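Local structure of uracil-DNA glycosylase (Sulfolobus tokodaii str. 7, 4ZBY) at residues N90-D93 with P94-D97; F137-I140 with T141-R144; L169-P172 with N173-K176. The protein belongs to the uracil-DNA glycosylase superfamily and, as modelled, carries an iron/sulfur cluster and a bound uracil in a mixed alpha/beta fold. One frame throughout, in Å; residues are numbered along the deposited sequence. Where two conformers were deposited one is given.

Contact 1 of 3, residues N90-D93 with P94-D97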
ATOM      1  N   ASN A  90     -10.898  17.150   3.297  1.00 25.34           N
ATOM      2  CA  ASN A  90     -12.002  17.003   4.259  1.00 27.43           C
ATOM      3  C   ASN A  90     -12.040  15.635   4.943  1.00 29.33           C
ATOM      4  O   ASN A  90     -13.098  15.244   5.438  1.00 33.03           O
ATOM      5  CB  ASN A  90     -13.373  17.230   3.572  1.00 28.22           C
ATOM      6  CG  ASN A  90     -13.494  18.575   2.882  1.00 30.83           C
ATOM      7  OD1 ASN A  90     -12.991  19.587   3.375  1.00 31.38           O
ATOM      8  ND2 ASN A  90     -14.233  18.608   1.755  1.00 29.92           N
ATOM      9  N   ASN A  91     -10.907  14.927   4.971  0.59 29.01           N
ATOM     10  CA  ASN A  91     -10.777  13.593   5.591  0.59 30.70           C
ATOM     11  C   ASN A  91     -11.530  12.491   4.806  0.59 30.54           C
ATOM     12  O   ASN A  91     -11.654  11.361   5.279  0.59 30.67           O
ATOM     13  CB  ASN A  91     -11.246  13.636   7.067  0.59 33.98           C
ATOM     14  CG  ASN A  91     -10.787  12.424   7.886  0.59 32.89           C
ATOM     15  OD1 ASN A  91      -9.695  11.902   7.684  0.59 36.24           O
ATOM     16  ND2 ASN A  91     -11.629  11.979   8.819  0.59 33.88           N
ATOM     17  N   ARG A  92     -12.000  12.798   3.595  1.00 30.12           N
ATOM     18  CA  ARG A  92     -12.780  11.811   2.826  1.00 30.27           C
ATOM     19  C   ARG A  92     -11.917  10.758   2.133  1.00 28.54           C
ATOM     20  O   ARG A  92     -10.678  10.883   2.000  1.00 25.05           O
ATOM     21  CB  ARG A  92     -13.694  12.491   1.791  1.00 28.14           C
ATOM     22  CG  ARG A  92     -12.993  12.996   0.506  1.00 25.03           C
ATOM     23  CD  ARG A  92     -14.059  13.144  -0.588  1.00 26.72           C
ATOM     24  NE  ARG A  92     -13.637  13.993  -1.710  1.00 25.46           N
ATOM     25  CZ  ARG A  92     -12.796  13.598  -2.664  1.00 24.39           C
ATOM     26  NH1 ARG A  92     -12.242  12.384  -2.630  1.00 22.99           N
ATOM     27  NH2 ARG A  92     -12.488  14.441  -3.641  1.00 27.58           N
ATOM     28  N   ASP A  93     -12.573   9.687   1.693  1.00 29.17           N
ATOM     29  CA  ASP A  93     -11.893   8.686   0.867  1.00 26.52           C
ATOM     30  C   ASP A  93     -11.842   9.147  -0.588  1.00 25.64           C
ATOM     31  O   ASP A  93     -12.680   9.929  -1.006  1.00 26.27           O
ATOM     32  CB  ASP A  93     -12.621   7.337   0.960  1.00 32.10           C
ATOM     33  CG  ASP A  93     -12.873   6.910   2.395  1.00 38.00           C
ATOM     34  OD1 ASP A  93     -11.887   6.670   3.117  1.00 40.11           O
ATOM     35  OD2 ASP A  93     -14.048   6.818   2.803  1.00 42.78           O
ATOM     36  N   PRO A  94     -10.887   8.614  -1.383  1.00 23.43           N
ATOM     37  CA  PRO A  94     -10.802   8.916  -2.818  1.00 25.16           C
ATOM     38  C   PRO A  94     -12.096   8.601  -3.535  1.00 27.59           C
ATOM     39  O   PRO A  94     -12.755   7.633  -3.167  1.00 33.67           O
ATOM     40  CB  PRO A  94      -9.691   7.984  -3.319  1.00 25.73           C
ATOM     41  CG  PRO A  94      -8.832   7.782  -2.141  1.00 27.08           C
ATOM     42  CD  PRO A  94      -9.748   7.813  -0.925  1.00 25.52           C
ATOM     43  N   GLU A  95     -12.469   9.412  -4.518  1.00 28.91           N
ATOM     44  CA  GLU A  95     -13.596   9.069  -5.385  1.00 33.57           C
ATOM     45  C   GLU A  95     -13.167   7.938  -6.297  1.00 34.08           C
ATOM     46  O   GLU A  95     -11.979   7.643  -6.397  1.00 32.41           O
ATOM     47  CB  GLU A  95     -14.041  10.246  -6.248  1.00 41.77           C
ATOM     48  CG  GLU A  95     -14.100  11.579  -5.572  1.00 49.13           C
ATOM     49  CD  GLU A  95     -15.414  11.822  -4.921  1.00 55.62           C
ATOM     50  OE1 GLU A  95     -16.300  12.418  -5.571  1.00 57.82           O
ATOM     51  OE2 GLU A  95     -15.566  11.406  -3.757  1.00 59.79           O
ATOM     52  N   GLU A  96     -14.122   7.310  -6.983  1.00 38.30           N
ATOM     53  CA  GLU A  96     -13.749   6.258  -7.918  0.57 38.05           C
ATOM     54  C   GLU A  96     -12.979   6.854  -9.097  1.00 37.02           C
ATOM     55  O   GLU A  96     -12.017   6.245  -9.558  1.00 36.56           O
ATOM     56  CB  GLU A  96     -14.976   5.473  -8.405  0.57 40.00           C
ATOM     57  CG  GLU A  96     -15.547   4.476  -7.380  0.57 43.00           C
ATOM     58  CD  GLU A  96     -14.524   3.464  -6.854  0.57 42.88           C
ATOM     59  OE1 GLU A  96     -13.624   3.032  -7.612  0.57 45.68           O
ATOM     60  OE2 GLU A  96     -14.616   3.099  -5.664  0.57 40.52           O
ATOM     61  N   ASP A  97     -13.371   8.042  -9.555  1.00 39.20           N
ATOM     62  CA  ASP A  97     -12.675   8.666 -10.674  1.00 40.36           C
ATOM     63  C   ASP A  97     -11.245   9.046 -10.281  1.00 35.50           C
ATOM     64  O   ASP A  97     -10.367   9.169 -11.139  1.00 34.48           O
ATOM     65  CB  ASP A  97     -13.434   9.891 -11.192  1.00 46.96           C
ATOM     66  CG  ASP A  97     -13.275  11.114 -10.300  1.00 52.34           C
ATOM     67  OD1 ASP A  97     -13.552  11.012  -9.095  1.00 53.13           O
ATOM     68  OD2 ASP A  97     -12.878  12.190 -10.805  1.00 56.11           O
TER
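R92 turns one face of its guanidinium to the side chain of E95, and charge draws the two together. The salt bridge is long, 3.6 Å from R92 NH1 to E95 OE2, and OE2 stands over that face of the guanidinium, so no N-H points at it and the pairing is electrostatic alone. The guanidinium and carboxylate planes are turned 41° apart, and E95 CG covers the same group at 3.6 Å from R92 NH1. A further salt bridge, to E98, takes R92 NH2.

Within N90-D93 the guanidinium is also held by a hydrogen bond: R92 NH1 gives to D93 O at 3.0 Å, almost in the guanidinium plane but above the plane of the carbonyl. The arginine thus runs forward alongside the chain that follows it, with P94 CA at the guanidinium edge, 3.8 Å from R92 NH1.

This is the lead-in to helix 96-113, with E95 as its N-cap residue. E95 N bonds to the side chain of E98, three residues on, which is the return half of a capping box.

Packing falls to P94, a buried residue whose ring touches E42 of the uracil pocket and V84 of the iron/sulfur cluster pocket.

Contact 2 of 3, residues F137-I140 with T141-R144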
ATOM      1  N   PHE A 137     -14.004  -9.725  -4.489  1.00 30.19           N
ATOM      2  CA  PHE A 137     -13.924  -8.935  -3.273  1.00 29.23           C
ATOM      3  C   PHE A 137     -15.307  -8.761  -2.662  1.00 28.99           C
ATOM      4  O   PHE A 137     -16.207  -8.211  -3.291  1.00 30.27           O
ATOM      5  CB  PHE A 137     -13.291  -7.572  -3.551  1.00 28.61           C
ATOM      6  CG  PHE A 137     -13.167  -6.694  -2.323  1.00 24.53           C
ATOM      7  CD1 PHE A 137     -12.091  -6.815  -1.483  1.00 22.92           C
ATOM      8  CD2 PHE A 137     -14.169  -5.779  -1.997  1.00 26.09           C
ATOM      9  CE1 PHE A 137     -11.981  -6.038  -0.356  1.00 23.10           C
ATOM     10  CE2 PHE A 137     -14.066  -4.998  -0.879  1.00 24.57           C
ATOM     11  CZ  PHE A 137     -12.956  -5.111  -0.054  1.00 22.80           C
ATOM     12  N   SER A 138     -15.450  -9.256  -1.435  1.00 29.10           N
ATOM     13  CA  SER A 138     -16.669  -9.132  -0.649  1.00 32.02           C
ATOM     14  C   SER A 138     -16.540  -7.944   0.301  1.00 29.38           C
ATOM     15  O   SER A 138     -17.141  -6.901   0.085  1.00 29.85           O
ATOM     16  CB  SER A 138     -16.935 -10.421   0.123  1.00 36.43           C
ATOM     17  OG  SER A 138     -15.753 -10.848   0.778  1.00 34.26           O
ATOM     18  N   SER A 139     -15.727  -8.092   1.341  1.00 30.79           N
ATOM     19  CA  SER A 139     -15.422  -6.988   2.245  1.00 26.89           C
ATOM     20  C   SER A 139     -14.020  -7.201   2.795  1.00 30.46           C
ATOM     21  O   SER A 139     -13.517  -8.310   2.746  1.00 24.93           O
ATOM     22  CB  SER A 139     -16.444  -6.908   3.379  1.00 28.41           C
ATOM     23  OG  SER A 139     -16.301  -8.012   4.255  1.00 30.16           O
ATOM     24  N   ILE A 140     -13.384  -6.161   3.319  1.00 23.62           N
ATOM     25  CA  ILE A 140     -12.078  -6.375   3.911  1.00 22.25           C
ATOM     26  C   ILE A 140     -12.169  -7.344   5.101  1.00 23.73           C
ATOM     27  O   ILE A 140     -11.262  -8.138   5.304  1.00 23.53           O
ATOM     28  CB  ILE A 140     -11.413  -5.031   4.337  1.00 22.75           C
ATOM     29  CG1 ILE A 140      -9.937  -5.249   4.700  1.00 22.58           C
ATOM     30  CG2 ILE A 140     -12.195  -4.342   5.457  1.00 24.36           C
ATOM     31  CD1 ILE A 140      -9.107  -5.799   3.535  1.00 20.51           C
ATOM     32  N   THR A 141     -13.260  -7.309   5.854  1.00 26.02           N
ATOM     33  CA  THR A 141     -13.397  -8.187   7.016  1.00 29.02           C
ATOM     34  C   THR A 141     -13.364  -9.643   6.563  1.00 29.70           C
ATOM     35  O   THR A 141     -12.735 -10.513   7.195  1.00 29.29           O
ATOM     36  CB  THR A 141     -14.692  -7.889   7.797  1.00 31.55           C
ATOM     37  OG1 THR A 141     -14.618  -6.567   8.348  1.00 33.47           O
ATOM     38  CG2 THR A 141     -14.883  -8.870   8.935  1.00 33.22           C
ATOM     39  N   LYS A 142     -13.995  -9.900   5.427  1.00 28.45           N
ATOM     40  CA  LYS A 142     -14.181 -11.281   4.975  1.00 29.06           C
ATOM     41  C   LYS A 142     -12.950 -11.821   4.266  1.00 29.72           C
ATOM     42  O   LYS A 142     -12.762 -13.046   4.181  1.00 30.80           O
ATOM     43  CB  LYS A 142     -15.388 -11.373   4.047  1.00 30.89           C
ATOM     44  CG  LYS A 142     -16.703 -11.416   4.796  1.00 32.64           C
ATOM     45  CD  LYS A 142     -17.884 -11.337   3.853  1.00 34.16           C
ATOM     46  CE  LYS A 142     -19.184 -11.436   4.615  1.00 38.60           C
ATOM     47  NZ  LYS A 142     -20.339 -11.407   3.700  1.00 38.05           N
ATOM     48  N   VAL A 143     -12.109 -10.928   3.754  1.00 26.70           N
ATOM     49  CA  VAL A 143     -11.008 -11.392   2.926  1.00 24.76           C
ATOM     50  C   VAL A 143      -9.642 -11.232   3.569  1.00 26.00           C
ATOM     51  O   VAL A 143      -8.682 -11.818   3.089  1.00 27.80           O
ATOM     52  CB  VAL A 143     -10.982 -10.694   1.539  1.00 25.59           C
ATOM     53  CG1 VAL A 143     -12.362 -10.772   0.857  1.00 30.00           C
ATOM     54  CG2 VAL A 143     -10.440  -9.245   1.638  1.00 27.69           C
ATOM     55  N   ARG A 144      -9.533 -10.441   4.636  1.00 25.76           N
ATOM     56  CA  ARG A 144      -8.215 -10.237   5.253  1.00 24.87           C
ATOM     57  C   ARG A 144      -7.708 -11.496   5.946  1.00 25.65           C
ATOM     58  O   ARG A 144      -8.498 -12.429   6.268  1.00 24.27           O
ATOM     59  CB  ARG A 144      -8.252  -9.079   6.262  1.00 25.32           C
ATOM     60  CG  ARG A 144      -9.228  -9.307   7.440  1.00 26.41           C
ATOM     61  CD  ARG A 144      -8.553  -9.020   8.795  1.00 27.19           C
ATOM     62  NE  ARG A 144      -7.584 -10.050   9.162  1.00 26.71           N
ATOM     63  CZ  ARG A 144      -7.882 -11.178   9.798  1.00 27.94           C
ATOM     64  NH1 ARG A 144      -9.140 -11.463  10.125  1.00 28.19           N
ATOM     65  NH2 ARG A 144      -6.922 -12.049  10.090  1.00 29.32           N
TER
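R144 N gives to I140 O at 3.0 Å, the shortest bond of the turn. Close behind it, S139 OG accepts the backbone N-H of K142 at 3.2 Å from K142 N, the capping bond that opens the short helix 140-143. A chi1 of 69° tucks OG in against the backbone, facing the first turn. The same K142 N also makes a weak bond to S139 O, so its hydrogen is shared between two acceptors of one residue.

V143 N has only weak bonds, to S139 O and to I140 O. R144 is where the chain leaves helical geometry; its guanidinium turns away to a salt bridge with D181.

Next come the side chains alongside the cap. S138 OG sits 3.3 Å from K142 CB and 3.4 Å from V143 CG1, a polar atom laid against carbon. V143 CG2 meets F137 CE1 at 4.1 Å and I140 CD1 at 4.2 Å, each pair crossing at about a right angle. F137, I140 and V143 all lean on T126 of helix 123-133, which joins the turn to that helix.

With K142 N divided between two oxygens and V143 N between two weak acceptors, the polar grip of this turn is modest, and V143 is its buried apolar residue.

Contact 3 of 3, residues L169-P172 with N173-K176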
ATOM      1  N   LEU A 169      -5.167   1.864  15.801  1.00 26.61           N
ATOM      2  CA  LEU A 169      -4.655   2.865  16.730  1.00 28.83           C
ATOM      3  C   LEU A 169      -5.375   2.888  18.075  1.00 32.82           C
ATOM      4  O   LEU A 169      -4.737   3.001  19.114  1.00 32.86           O
ATOM      5  CB  LEU A 169      -4.734   4.248  16.089  1.00 29.63           C
ATOM      6  CG  LEU A 169      -3.714   4.538  14.991  1.00 29.41           C
ATOM      7  CD1 LEU A 169      -4.065   5.870  14.336  1.00 27.56           C
ATOM      8  CD2 LEU A 169      -2.309   4.577  15.576  1.00 30.39           C
ATOM      9  N   TYR A 170      -6.697   2.782  18.063  1.00 34.53           N
ATOM     10  CA  TYR A 170      -7.457   2.912  19.304  1.00 36.76           C
ATOM     11  C   TYR A 170      -8.348   1.704  19.549  1.00 37.86           C
ATOM     12  O   TYR A 170      -9.397   1.812  20.163  1.00 39.65           O
ATOM     13  CB  TYR A 170      -8.287   4.203  19.276  1.00 38.97           C
ATOM     14  CG  TYR A 170      -7.496   5.388  18.772  1.00 39.29           C
ATOM     15  CD1 TYR A 170      -6.590   6.048  19.596  1.00 43.38           C
ATOM     16  CD2 TYR A 170      -7.639   5.833  17.468  1.00 39.89           C
ATOM     17  CE1 TYR A 170      -5.851   7.129  19.132  1.00 43.38           C
ATOM     18  CE2 TYR A 170      -6.908   6.907  16.993  1.00 42.98           C
ATOM     19  CZ  TYR A 170      -6.015   7.552  17.826  1.00 46.33           C
ATOM     20  OH  TYR A 170      -5.282   8.617  17.334  1.00 48.95           O
ATOM     21  N   ASN A 171      -7.899   0.546  19.086  1.00 34.27           N
ATOM     22  CA  ASN A 171      -8.663  -0.691  19.200  1.00 35.73           C
ATOM     23  C   ASN A 171      -7.710  -1.840  19.472  1.00 36.65           C
ATOM     24  O   ASN A 171      -7.157  -2.423  18.531  1.00 34.59           O
ATOM     25  CB  ASN A 171      -9.452  -0.931  17.911  1.00 37.29           C
ATOM     26  CG  ASN A 171     -10.396  -2.103  18.009  1.00 42.45           C
ATOM     27  OD1 ASN A 171     -10.169  -3.046  18.765  1.00 44.55           O
ATOM     28  ND2 ASN A 171     -11.466  -2.056  17.226  1.00 43.85           N
ATOM     29  N   PRO A 172      -7.488  -2.151  20.756  1.00 38.92           N
ATOM     30  CA  PRO A 172      -6.508  -3.164  21.165  1.00 37.94           C
ATOM     31  C   PRO A 172      -6.733  -4.517  20.496  1.00 37.60           C
ATOM     32  O   PRO A 172      -5.770  -5.191  20.107  1.00 37.59           O
ATOM     33  CB  PRO A 172      -6.712  -3.252  22.671  1.00 41.99           C
ATOM     34  CG  PRO A 172      -7.195  -1.892  23.044  1.00 42.97           C
ATOM     35  CD  PRO A 172      -8.089  -1.475  21.918  1.00 42.04           C
ATOM     36  N   ASN A 173      -7.990  -4.908  20.344  1.00 39.73           N
ATOM     37  CA  ASN A 173      -8.267  -6.185  19.718  1.00 37.84           C
ATOM     38  C   ASN A 173      -7.936  -6.220  18.225  1.00 37.29           C
ATOM     39  O   ASN A 173      -7.371  -7.199  17.720  1.00 35.37           O
ATOM     40  CB  ASN A 173      -9.714  -6.563  19.904  1.00 42.92           C
ATOM     41  CG  ASN A 173     -10.011  -7.875  19.279  1.00 42.79           C
ATOM     42  OD1 ASN A 173      -9.652  -8.916  19.826  1.00 43.24           O
ATOM     43  ND2 ASN A 173     -10.624  -7.849  18.103  1.00 43.26           N
ATOM     44  N   LEU A 174      -8.300  -5.159  17.517  1.00 35.06           N
ATOM     45  CA  LEU A 174      -8.017  -5.075  16.093  1.00 37.17           C
ATOM     46  C   LEU A 174      -6.514  -4.993  15.869  1.00 34.17           C
ATOM     47  O   LEU A 174      -5.983  -5.531  14.899  1.00 31.99           O
ATOM     48  CB  LEU A 174      -8.720  -3.865  15.482  1.00 41.76           C
ATOM     49  CG  LEU A 174      -9.532  -4.136  14.221  1.00 46.15           C
ATOM     50  CD1 LEU A 174     -10.333  -5.422  14.396  1.00 50.22           C
ATOM     51  CD2 LEU A 174     -10.451  -2.953  13.929  1.00 46.96           C
ATOM     52  N   ARG A 175      -5.827  -4.328  16.783  1.00 35.30           N
ATOM     53  CA  ARG A 175      -4.381  -4.277  16.707  1.00 33.66           C
ATOM     54  C   ARG A 175      -3.774  -5.669  16.823  1.00 30.56           C
ATOM     55  O   ARG A 175      -2.858  -6.013  16.080  1.00 30.38           O
ATOM     56  CB  ARG A 175      -3.802  -3.384  17.790  1.00 37.45           C
ATOM     57  CG  ARG A 175      -2.377  -2.989  17.454  1.00 40.58           C
ATOM     58  CD  ARG A 175      -1.714  -2.265  18.587  1.00 45.18           C
ATOM     59  NE  ARG A 175      -0.276  -2.526  18.609  1.00 46.52           N
ATOM     60  CZ  ARG A 175       0.633  -1.625  18.960  1.00 46.48           C
ATOM     61  NH1 ARG A 175       1.920  -1.941  18.967  1.00 48.25           N
ATOM     62  NH2 ARG A 175       0.249  -0.402  19.298  1.00 44.19           N
ATOM     63  N   LYS A 176      -4.272  -6.464  17.767  1.00 27.57           N
ATOM     64  CA  LYS A 176      -3.734  -7.802  17.932  1.00 28.69           C
ATOM     65  C   LYS A 176      -3.928  -8.607  16.656  1.00 27.25           C
ATOM     66  O   LYS A 176      -3.065  -9.414  16.286  1.00 26.16           O
ATOM     67  CB  LYS A 176      -4.391  -8.501  19.129  1.00 29.02           C
ATOM     68  CG  LYS A 176      -3.732  -8.157  20.437  1.00 33.94           C
ATOM     69  CD  LYS A 176      -2.399  -8.871  20.531  1.00 40.27           C
ATOM     70  CE  LYS A 176      -1.580  -8.418  21.724  1.00 47.16           C
ATOM     71  NZ  LYS A 176      -0.308  -9.193  21.806  1.00 49.33           N
TER
HETATM   72  O   HOH W   1     -12.485  -5.351  17.803  1.00 41.34           O
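N171 OD1 takes the backbone N-H of L174 at 3.1 Å from L174 N, a nearly straight bond at 167°. The donor stands well above the plane of the amide, so it meets the oxygen off its lone pairs. The amide also lies against L174: N171 CG is 3.5 Å from L174 CB, and N171 ND2 is 3.6 Å from L174 CD2.

N171 is therefore the N-cap of helix 172-190, the long C-terminal helix, and P172 fills the first position of the helix proper. Regular i to i+4 bonding starts at once: R175 N gives to N171 O at 2.9 Å, and K176 N to P172 O at 3.1 Å. N171 thus caps with its side chain while its carbonyl begins the helical bonding.

With CG trans to the backbone N, chi1 -173°, the amide reaches over the helix start; a water accepts from N173 ND2 at 3.1 Å and, only weakly, from N171 ND2. Further out, L174 packs on Y163, whereas R175 runs to helix 58-71, touching L62, Q65 and M66, with its NE in a salt bridge to E179 one turn on.

Chemically, the asparagine oxygen supplies an acceptor for a first-turn N-H that has no carbonyl of a preceding helical turn four residues back, and its partial negative charge would be expected to suit the positive end of the helix dipole.

All three contacts mark helix starts: contact 1 leads into helix 96-113, contact 2 forms helix 140-143 and contact 3 opens helix 172-190. They follow in series along the chain and do not touch. Contacts 2 and 3 are nearest, about 7 Å between closest atoms and 18 Å between centres; Y163 is shared, touched by T141 and R144 from contact 2 and by L174 from contact 3. Contact 1 is the one close to both ligands, with the P94 side chain about 8 Å from the iron/sulfur cluster and about 8 Å from uracil. The I140 side chain of contact 2 stands about 12 Å from uracil.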